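Local coordinates for protein angiogenin-1 (Salmo salar, PDB 7BFK) that probably cleaves RNA as a secreted endonuclease of the pancreatic ribonuclease family, at residues A[5-8]-A[9-13]; A[27-30]-A[31-35]; A[54-57]-A[58-61]. All coordinates share one frame; numbering follows the deposited sequence.

Contact 1 (A[5-8]-A[9-13]); sequences QQYN and HFLKQ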
ATOM      1  N   GLN A   5      -0.059 -15.949   1.017  1.00 30.79           N
ATOM      2  CA  GLN A   5       0.674 -15.186   2.046  1.00 30.54           C
ATOM      3  C   GLN A   5       1.056 -13.793   1.502  1.00 31.28           C
ATOM      4  O   GLN A   5       1.175 -12.876   2.321  1.00 27.58           O
ATOM      5  CB  GLN A   5       1.886 -15.977   2.520  1.00 36.21           C
ATOM      6  CG  GLN A   5       2.464 -15.423   3.812  1.00 45.28           C
ATOM      7  CD  GLN A   5       1.434 -15.385   4.917  1.00 48.91           C
ATOM      8  OE1 GLN A   5       1.346 -14.417   5.676  1.00 59.71           O
ATOM      9  NE2 GLN A   5       0.626 -16.434   5.001  1.00 43.32           N
ATOM     10  N   GLN A   6       1.272 -13.651   0.192  1.00 29.79           N
ATOM     11  CA  GLN A   6       1.635 -12.343  -0.427  1.00 32.13           C
ATOM     12  C   GLN A   6       0.418 -11.421  -0.383  1.00 26.65           C
ATOM     13  O   GLN A   6       0.594 -10.190  -0.268  1.00 27.32           O
ATOM     14  CB  GLN A   6       2.213 -12.527  -1.826  1.00 35.05           C
ATOM     15  CG  GLN A   6       3.704 -12.804  -1.776  1.00 43.48           C
ATOM     16  CD  GLN A   6       4.305 -13.230  -3.090  1.00 49.66           C
ATOM     17  OE1 GLN A   6       3.604 -13.582  -4.048  1.00 48.51           O
ATOM     18  NE2 GLN A   6       5.627 -13.233  -3.127  1.00 60.15           N
ATOM     19  N   TYR A   7      -0.776 -11.994  -0.407  1.00 28.53           N
ATOM     20  CA  TYR A   7      -2.037 -11.216  -0.257  1.00 27.45           C
ATOM     21  C   TYR A   7      -2.102 -10.705   1.182  1.00 27.45           C
ATOM     22  O   TYR A   7      -2.354  -9.514   1.373  1.00 25.84           O
ATOM     23  CB  TYR A   7      -3.263 -12.037  -0.643  1.00 29.13           C
ATOM     24  CG  TYR A   7      -4.561 -11.298  -0.466  1.00 29.75           C
ATOM     25  CD1 TYR A   7      -4.676  -9.969  -0.838  1.00 30.51           C
ATOM     26  CD2 TYR A   7      -5.675 -11.921   0.073  1.00 31.82           C
ATOM     27  CE1 TYR A   7      -5.858  -9.272  -0.677  1.00 31.84           C
ATOM     28  CE2 TYR A   7      -6.875 -11.249   0.218  1.00 30.77           C
ATOM     29  CZ  TYR A   7      -6.967  -9.916  -0.158  1.00 34.30           C
ATOM     30  OH  TYR A   7      -8.135  -9.232  -0.002  1.00 35.02           O
ATOM     31  N   ASN A   8      -1.870 -11.574   2.179  1.00 26.24           N
ATOM     32  CA  ASN A   8      -1.851 -11.149   3.604  1.00 25.63           C
ATOM     33  C   ASN A   8      -0.801 -10.048   3.787  1.00 27.22           C
ATOM     34  O   ASN A   8      -1.067  -9.062   4.497  1.00 24.87           O
ATOM     35  CB  ASN A   8      -1.588 -12.308   4.570  1.00 26.75           C
ATOM     36  CG  ASN A   8      -2.767 -13.251   4.653  1.00 30.07           C
ATOM     37  OD1 ASN A   8      -3.009 -14.048   3.742  1.00 28.41           O
ATOM     38  ND2 ASN A   8      -3.522 -13.142   5.736  1.00 34.00           N
ATOM     39  N   HIS A   9       0.369 -10.225   3.186  1.00 30.15           N
ATOM     40  CA  HIS A   9       1.467  -9.228   3.267  1.00 30.34           C
ATOM     41  C   HIS A   9       0.963  -7.899   2.652  1.00 27.25           C
ATOM     42  O   HIS A   9       1.182  -6.845   3.245  1.00 25.81           O
ATOM     43  CB  HIS A   9       2.717  -9.766   2.577  1.00 36.36           C
ATOM     44  CG  HIS A   9       3.974  -9.124   3.067  1.00 44.21           C
ATOM     45  ND1 HIS A   9       3.982  -7.869   3.657  1.00 51.00           N
ATOM     46  CD2 HIS A   9       5.261  -9.521   3.006  1.00 52.61           C
ATOM     47  CE1 HIS A   9       5.218  -7.538   3.970  1.00 52.33           C
ATOM     48  NE2 HIS A   9       6.027  -8.533   3.572  1.00 60.29           N
ATOM     49  N   PHE A  10       0.300  -7.970   1.511  1.00 26.91           N
ATOM     50  CA  PHE A  10      -0.252  -6.780   0.796  1.00 25.43           C
ATOM     51  C   PHE A  10      -1.233  -6.046   1.709  1.00 27.72           C
ATOM     52  O   PHE A  10      -1.096  -4.832   1.887  1.00 25.87           O
ATOM     53  CB  PHE A  10      -0.907  -7.194  -0.513  1.00 25.23           C
ATOM     54  CG  PHE A  10      -1.545  -6.043  -1.245  1.00 24.76           C
ATOM     55  CD1 PHE A  10      -2.802  -5.586  -0.894  1.00 27.44           C
ATOM     56  CD2 PHE A  10      -0.862  -5.392  -2.264  1.00 27.15           C
ATOM     57  CE1 PHE A  10      -3.367  -4.496  -1.545  1.00 26.58           C
ATOM     58  CE2 PHE A  10      -1.437  -4.310  -2.924  1.00 25.14           C
ATOM     59  CZ  PHE A  10      -2.679  -3.871  -2.565  1.00 25.07           C
ATOM     60  N   LEU A  11      -2.183  -6.773   2.314  1.00 26.88           N
ATOM     61  CA  LEU A  11      -3.181  -6.158   3.218  1.00 27.85           C
ATOM     62  C   LEU A  11      -2.470  -5.465   4.378  1.00 27.50           C
ATOM     63  O   LEU A  11      -2.839  -4.320   4.683  1.00 28.45           O
ATOM     64  CB  LEU A  11      -4.140  -7.236   3.714  1.00 28.32           C
ATOM     65  CG  LEU A  11      -5.015  -7.871   2.652  1.00 27.27           C
ATOM     66  CD1 LEU A  11      -5.908  -8.940   3.282  1.00 29.53           C
ATOM     67  CD2 LEU A  11      -5.874  -6.811   1.948  1.00 26.62           C
ATOM     68  N   LYS A  12      -1.498  -6.123   5.012  1.00 30.07           N
ATOM     69  CA  LYS A  12      -0.759  -5.558   6.172  1.00 32.47           C
ATOM     70  C   LYS A  12      -0.037  -4.273   5.748  1.00 31.56           C
ATOM     71  O   LYS A  12      -0.092  -3.299   6.469  1.00 30.71           O
ATOM     72  CB  LYS A  12       0.281  -6.547   6.713  1.00 37.48           C
ATOM     73  CG  LYS A  12      -0.253  -7.731   7.515  1.00 47.91           C
ATOM     74  CD  LYS A  12       0.841  -8.790   7.742  1.00 48.95           C
ATOM     75  CE  LYS A  12       0.344 -10.146   8.199  1.00 55.04           C
ATOM     76  NZ  LYS A  12       0.161 -10.214   9.668  1.00 54.90           N
ATOM     77  N   GLN A  13       0.608  -4.286   4.588  1.00 28.17           N
ATOM     78  CA  GLN A  13       1.382  -3.123   4.083  1.00 29.60           C
ATOM     79  C   GLN A  13       0.484  -1.996   3.520  1.00 32.03           C
ATOM     80  O   GLN A  13       0.879  -0.834   3.676  1.00 29.57           O
ATOM     81  CB  GLN A  13       2.299  -3.604   2.973  1.00 31.80           C
ATOM     82  CG  GLN A  13       3.222  -2.535   2.439  1.00 41.11           C
ATOM     83  CD  GLN A  13       4.423  -3.177   1.798  1.00 47.01           C
ATOM     84  OE1 GLN A  13       4.624  -3.103   0.593  1.00 56.36           O
ATOM     85  NE2 GLN A  13       5.194  -3.876   2.612  1.00 48.98           N
TER
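In the N-terminal helix 5-14, Y7 and L11 meet one turn apart. For the phenol, chi1 of 178° swings the ring toward L11, and chi2 of 42° turns one face to it. L11 comes over that face with CD1, 4.0 Å from the ring centroid in a CH-pi contact, while L11 CD2 overhangs the rim, 3.6 Å from Y7 CE1. The backbone beneath binds the same two residues, L11 N donating to Y7 O at 2.9 Å in a nearly straight bond. With the phenol ring replaced by an alanine here, the L11 methyls would probably face a gap and P51 and Q55 of helix 51-55 lose their aromatic neighbour. On the next strip of the helix F10 N bonds to Q6 O at 2.9 Å, and the F10 ring turns inward to V54, P112 and I121. K12 N closes a further turn on N8 O at 3.0 Å, and K12 CG runs past the same oxygen at 3.4 Å. H9, bonded through its N to Q5 O, sets its ring edge-to-face with H114. Inward aromatic residues on one side and polar ones on the other mark the amphipathic N-terminal helix of the RNase A fold.

Contact 2 (A[27-30]-A[31-35]); sequences QMEI and LNLNR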
ATOM      1  N   GLN A  27       2.434   3.912  11.930  1.00 46.82           N
ATOM      2  CA  GLN A  27       2.277   2.879  10.870  1.00 44.36           C
ATOM      3  C   GLN A  27       3.603   2.643  10.137  1.00 41.65           C
ATOM      4  O   GLN A  27       3.917   1.460   9.885  1.00 43.28           O
ATOM      5  CB  GLN A  27       1.125   3.225   9.934  1.00 45.09           C
ATOM      6  CG  GLN A  27      -0.215   3.257  10.648  1.00 49.45           C
ATOM      7  CD  GLN A  27      -0.437   2.000  11.449  1.00 56.03           C
ATOM      8  OE1 GLN A  27      -0.279   0.893  10.948  1.00 55.63           O
ATOM      9  NE2 GLN A  27      -0.784   2.166  12.716  1.00 62.32           N
ATOM     10  N   MET A  28       4.369   3.694   9.817  1.00 40.13           N
ATOM     11  CA  MET A  28       5.660   3.532   9.099  1.00 40.51           C
ATOM     12  C   MET A  28       6.665   2.832  10.025  1.00 44.06           C
ATOM     13  O   MET A  28       7.416   1.972   9.538  1.00 43.46           O
ATOM     14  CB  MET A  28       6.234   4.869   8.611  1.00 44.92           C
ATOM     15  CG  MET A  28       5.402   5.541   7.535  1.00 36.71           C
ATOM     16  SD  MET A  28       5.003   4.436   6.125  1.00 34.42           S
ATOM     17  CE  MET A  28       6.644   4.007   5.560  1.00 31.52           C
ATOM     18  N   GLU A  29       6.674   3.168  11.320  1.00 48.07           N
ATOM     19  CA  GLU A  29       7.592   2.518  12.289  1.00 50.41           C
ATOM     20  C   GLU A  29       7.405   1.000  12.152  1.00 44.51           C
ATOM     21  O   GLU A  29       8.418   0.271  12.001  1.00 43.92           O
ATOM     22  CB  GLU A  29       7.321   3.001  13.712  1.00 57.36           C
ATOM     23  CG  GLU A  29       8.462   2.715  14.663  1.00 66.54           C
ATOM     24  CD  GLU A  29       8.184   3.069  16.115  1.00 68.09           C
ATOM     25  OE1 GLU A  29       9.158   3.312  16.852  1.00 69.32           O
ATOM     26  OE2 GLU A  29       6.999   3.083  16.503  1.00 64.83           O
ATOM     27  N   ILE A  30       6.151   0.555  12.142  1.00 43.95           N
ATOM     28  CA  ILE A  30       5.761  -0.880  11.993  1.00 47.15           C
ATOM     29  C   ILE A  30       6.419  -1.468  10.738  1.00 46.07           C
ATOM     30  O   ILE A  30       7.026  -2.532  10.847  1.00 40.60           O
ATOM     31  CB  ILE A  30       4.229  -1.039  11.954  1.00 54.39           C
ATOM     32  CG1 ILE A  30       3.560  -0.517  13.232  1.00 58.40           C
ATOM     33  CG2 ILE A  30       3.850  -2.479  11.667  1.00 51.41           C
ATOM     34  CD1 ILE A  30       4.204  -0.996  14.513  1.00 69.01           C
ATOM     35  N   LEU A  31       6.263  -0.822   9.575  1.00 41.34           N
ATOM     36  CA  LEU A  31       6.884  -1.272   8.303  1.00 40.81           C
ATOM     37  C   LEU A  31       8.417  -1.208   8.402  1.00 38.91           C
ATOM     38  O   LEU A  31       9.074  -2.151   7.954  1.00 46.11           O
ATOM     39  CB  LEU A  31       6.407  -0.389   7.142  1.00 40.07           C
ATOM     40  CG  LEU A  31       4.949  -0.540   6.719  1.00 44.53           C
ATOM     41  CD1 LEU A  31       4.641   0.411   5.568  1.00 42.90           C
ATOM     42  CD2 LEU A  31       4.620  -1.982   6.321  1.00 46.63           C
ATOM     43  N   ASN A  32       8.969  -0.123   8.937  1.00 41.13           N
ATOM     44  CA  ASN A  32      10.443   0.110   8.948  1.00 39.72           C
ATOM     45  C   ASN A  32      11.151  -0.925   9.835  1.00 47.29           C
ATOM     46  O   ASN A  32      12.259  -1.374   9.441  1.00 47.93           O
ATOM     47  CB  ASN A  32      10.771   1.549   9.336  1.00 39.36           C
ATOM     48  CG  ASN A  32      10.376   2.527   8.246  1.00 41.24           C
ATOM     49  OD1 ASN A  32      10.257   2.141   7.094  1.00 37.35           O
ATOM     50  ND2 ASN A  32      10.191   3.784   8.598  1.00 41.80           N
ATOM     51  N   LEU A  33      10.541  -1.304  10.961  1.00 53.48           N
ATOM     52  CA  LEU A  33      11.131  -2.277  11.930  1.00 58.06           C
ATOM     53  C   LEU A  33      11.338  -3.648  11.276  1.00 60.13           C
ATOM     54  O   LEU A  33      12.129  -4.423  11.822  1.00 65.28           O
ATOM     55  CB  LEU A  33      10.221  -2.390  13.155  1.00 61.60           C
ATOM     56  CG  LEU A  33      10.205  -1.171  14.074  1.00 63.63           C
ATOM     57  CD1 LEU A  33       9.029  -1.226  15.034  1.00 69.93           C
ATOM     58  CD2 LEU A  33      11.520  -1.047  14.832  1.00 64.01           C
ATOM     59  N   ASN A  34      10.651  -3.949  10.167  1.00 65.13           N
ATOM     60  CA  ASN A  34      10.773  -5.267   9.481  1.00 69.00           C
ATOM     61  C   ASN A  34      11.690  -5.175   8.257  1.00 69.00           C
ATOM     62  O   ASN A  34      11.944  -6.233   7.649  1.00 77.00           O
ATOM     63  CB  ASN A  34       9.417  -5.872   9.107  1.00 76.99           C
ATOM     64  CG  ASN A  34       8.817  -6.700  10.228  1.00 84.03           C
ATOM     65  OD1 ASN A  34       8.633  -6.215  11.345  1.00 81.67           O
ATOM     66  ND2 ASN A  34       8.511  -7.954   9.938  1.00 83.38           N
ATOM     67  N   ARG A  35      12.202  -3.986   7.935  1.00 73.74           N
ATOM     68  CA  ARG A  35      13.082  -3.765   6.754  1.00 76.49           C
ATOM     69  C   ARG A  35      14.544  -3.969   7.144  1.00 86.22           C
ATOM     70  O   ARG A  35      14.984  -3.487   8.186  1.00 90.32           O
ATOM     71  CB  ARG A  35      12.893  -2.350   6.197  1.00 76.99           C
ATOM     72  CG  ARG A  35      11.438  -1.926   6.072  1.00 77.93           C
ATOM     73  CD  ARG A  35      11.218  -0.643   5.292  1.00 74.33           C
ATOM     74  NE  ARG A  35      11.413  -0.818   3.859  1.00 75.20           N
ATOM     75  CZ  ARG A  35      12.346  -0.213   3.135  1.00 70.52           C
ATOM     76  NH1 ARG A  35      13.179   0.648   3.695  1.00 62.99           N
ATOM     77  NH2 ARG A  35      12.424  -0.457   1.841  1.00 69.64           N
TER
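Local packing between residues three and four apart joins M28 to L31 and E29 to L33 in the last turns of helix 24-32. The bend of M28 at chi2 (-51°) sets SD 4.1 Å from L31 CD1, that at chi3 (-59°) curls CE to the same distance from it, and both side chains rest on N44 of strand 43-47. E29 and L33 run alongside each other in the same direction, with E29 CG 4.0 Å from L33 CD1. The carboxylate of E29 reaches beyond this pair to H89, which also touches L33. In the pancreatic ribonuclease fold this is the second helix, and here its inner side is fastened to the loops and sheet through N32. The N32 amide passes close to the M28 carbonyl, CG standing 3.3 Å from M28 O, but finds its bonds elsewhere: OD1 accepts from K41 N and ND2 pairs with Y94 OH. M28 O instead takes N32 N at 2.7 Å, E29 O takes L33 N at 2.8 Å, and L31 N bonds to Q27 O over a longer 3.3 Å. Beyond them R35 N returns to N32 O at 3.0 Å, closing a type I beta turn.

Contact 3 (A[54-57]-A[58-61]); sequences VQAI and CTGG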
ATOM      1  N   VAL A  54     -10.576  -4.404  -2.324  1.00 32.32           N
ATOM      2  CA  VAL A  54      -9.245  -4.363  -2.983  1.00 32.02           C
ATOM      3  C   VAL A  54      -9.046  -5.660  -3.775  1.00 31.13           C
ATOM      4  O   VAL A  54      -8.516  -5.565  -4.897  1.00 29.73           O
ATOM      5  CB  VAL A  54      -8.105  -4.090  -1.980  1.00 33.69           C
ATOM      6  CG1 VAL A  54      -6.770  -3.963  -2.689  1.00 31.81           C
ATOM      7  CG2 VAL A  54      -8.380  -2.842  -1.147  1.00 34.32           C
ATOM      8  N   GLN A  55      -9.462  -6.823  -3.243  1.00 33.65           N
ATOM      9  CA  GLN A  55      -9.290  -8.114  -3.960  1.00 33.24           C
ATOM     10  C   GLN A  55     -10.077  -8.028  -5.276  1.00 33.41           C
ATOM     11  O   GLN A  55      -9.574  -8.517  -6.301  1.00 35.03           O
ATOM     12  CB  GLN A  55      -9.707  -9.320  -3.114  1.00 37.62           C
ATOM     13  CG  GLN A  55      -9.517 -10.648  -3.849  1.00 41.84           C
ATOM     14  CD  GLN A  55      -9.747 -11.879  -3.000  1.00 44.50           C
ATOM     15  OE1 GLN A  55     -10.561 -11.894  -2.077  1.00 48.33           O
ATOM     16  NE2 GLN A  55      -9.010 -12.936  -3.310  1.00 55.02           N
ATOM     17  N   ALA A  56     -11.220  -7.348  -5.258  1.00 33.84           N
ATOM     18  CA  ALA A  56     -12.119  -7.201  -6.426  1.00 35.64           C
ATOM     19  C   ALA A  56     -11.380  -6.543  -7.603  1.00 36.59           C
ATOM     20  O   ALA A  56     -11.794  -6.776  -8.743  1.00 39.00           O
ATOM     21  CB  ALA A  56     -13.351  -6.415  -6.032  1.00 38.85           C
ATOM     22  N   ILE A  57     -10.345  -5.733  -7.350  1.00 33.79           N
ATOM     23  CA  ILE A  57      -9.557  -5.057  -8.430  1.00 32.47           C
ATOM     24  C   ILE A  57      -9.018  -6.128  -9.388  1.00 31.74           C
ATOM     25  O   ILE A  57      -8.904  -5.853 -10.604  1.00 34.95           O
ATOM     26  CB  ILE A  57      -8.418  -4.194  -7.847  1.00 27.56           C
ATOM     27  CG1 ILE A  57      -8.965  -3.011  -7.051  1.00 27.54           C
ATOM     28  CG2 ILE A  57      -7.476  -3.729  -8.951  1.00 27.74           C
ATOM     29  CD1 ILE A  57      -7.932  -2.306  -6.194  1.00 28.40           C
ATOM     30  N   CYS A  58      -8.714  -7.296  -8.844  1.00 33.94           N
ATOM     31  CA  CYS A  58      -8.128  -8.448  -9.562  1.00 35.67           C
ATOM     32  C   CYS A  58      -9.233  -9.304 -10.208  1.00 39.31           C
ATOM     33  O   CYS A  58      -8.904 -10.053 -11.118  1.00 43.81           O
ATOM     34  CB  CYS A  58      -7.288  -9.299  -8.613  1.00 35.31           C
ATOM     35  SG  CYS A  58      -5.857  -8.437  -7.893  1.00 35.75           S
ATOM     36  N   THR A  59     -10.497  -9.153  -9.794  1.00 40.84           N
ATOM     37  CA  THR A  59     -11.619 -10.026 -10.264  1.00 45.87           C
ATOM     38  C   THR A  59     -12.862  -9.235 -10.702  1.00 42.26           C
ATOM     39  O   THR A  59     -13.944  -9.536 -10.191  1.00 50.55           O
ATOM     40  CB  THR A  59     -12.007 -11.027  -9.170  1.00 45.03           C
ATOM     41  OG1 THR A  59     -12.476 -10.310  -8.025  1.00 46.97           O
ATOM     42  CG2 THR A  59     -10.855 -11.921  -8.773  1.00 48.78           C
ATOM     43  N   GLY A  60     -12.722  -8.274 -11.616  1.00 44.57           N
ATOM     44  CA  GLY A  60     -13.866  -7.550 -12.203  1.00 40.96           C
ATOM     45  C   GLY A  60     -13.860  -6.067 -11.909  1.00 43.14           C
ATOM     46  O   GLY A  60     -14.641  -5.334 -12.552  1.00 37.71           O
ATOM     47  N   GLY A  61     -13.010  -5.614 -10.989  1.00 35.42           N
ATOM     48  CA  GLY A  61     -13.015  -4.211 -10.574  1.00 34.64           C
ATOM     49  C   GLY A  61     -11.822  -3.434 -11.076  1.00 34.34           C
ATOM     50  O   GLY A  61     -11.666  -2.303 -10.606  1.00 39.40           O
TER
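With chi1 at -62°, C58 sets SG 4.0 Å from Q55 O and places it for the disulfide to C107, while T59 takes chi1 62°, which turns OG1 back over A56. C58 CB, fixed by the backbone, is 3.3 Å from Q55 O, and T59 OG1 lies 3.5 Å from A56 CA. Backbone bonds carry the rest. C58 N donates to Q55 O at 2.9 Å from above the carbonyl plane, a three-residue closure tighter than the four-residue step of an alpha-helix. A56 O then receives two donors from opposite faces of its plane, T59 N at 2.9 Å and G61 N at 2.8 Å. Two N-H groups thus grip one oxygen, and the loop 59-61 wraps round it. Glycine suits both later positions: G60 has a positive phi of 118°, where a side chain would press on the carbonyl oxygen of T59, and at G61 a CB would clash with A56 O. The buried I57 turns to V103 and I105 of strand 93-108, the strand that also supplies C107. Q55 NE2 bonds to the carbonyl oxygen of K110, holding the same turn to the hairpin beyond that strand. G61 in turn pairs its backbone with N73, leading the chain into strand 62-64. A turn closed by bonds three residues back and tied by a disulfide to strand 93-108 is a feature of the RNase A fold, here at the exit of its third helix, 51-55.

How the contacts relate
The three contacts follow one another along the chain, one on each helix of the ribonuclease fold: contact 1 on helix 5-14, contact 2 toward the end of helix 24-32, contact 3 at the exit of helix 51-55. Contact 1 lies between the others, its centre about 14 Å from that of contact 2 and about 15 Å from that of contact 3, and it touches both: Q13 CA meets L31 CD2 at 4.1 Å, and F10 CE1 meets V54 CG1 at 3.6 Å. Contacts 2 and 3 do not touch; their centres are about 27 Å apart on opposite sides of the chain's centre. The N-terminal helix thus links the two flanking helices, each of which also packs on the antiparallel sheet.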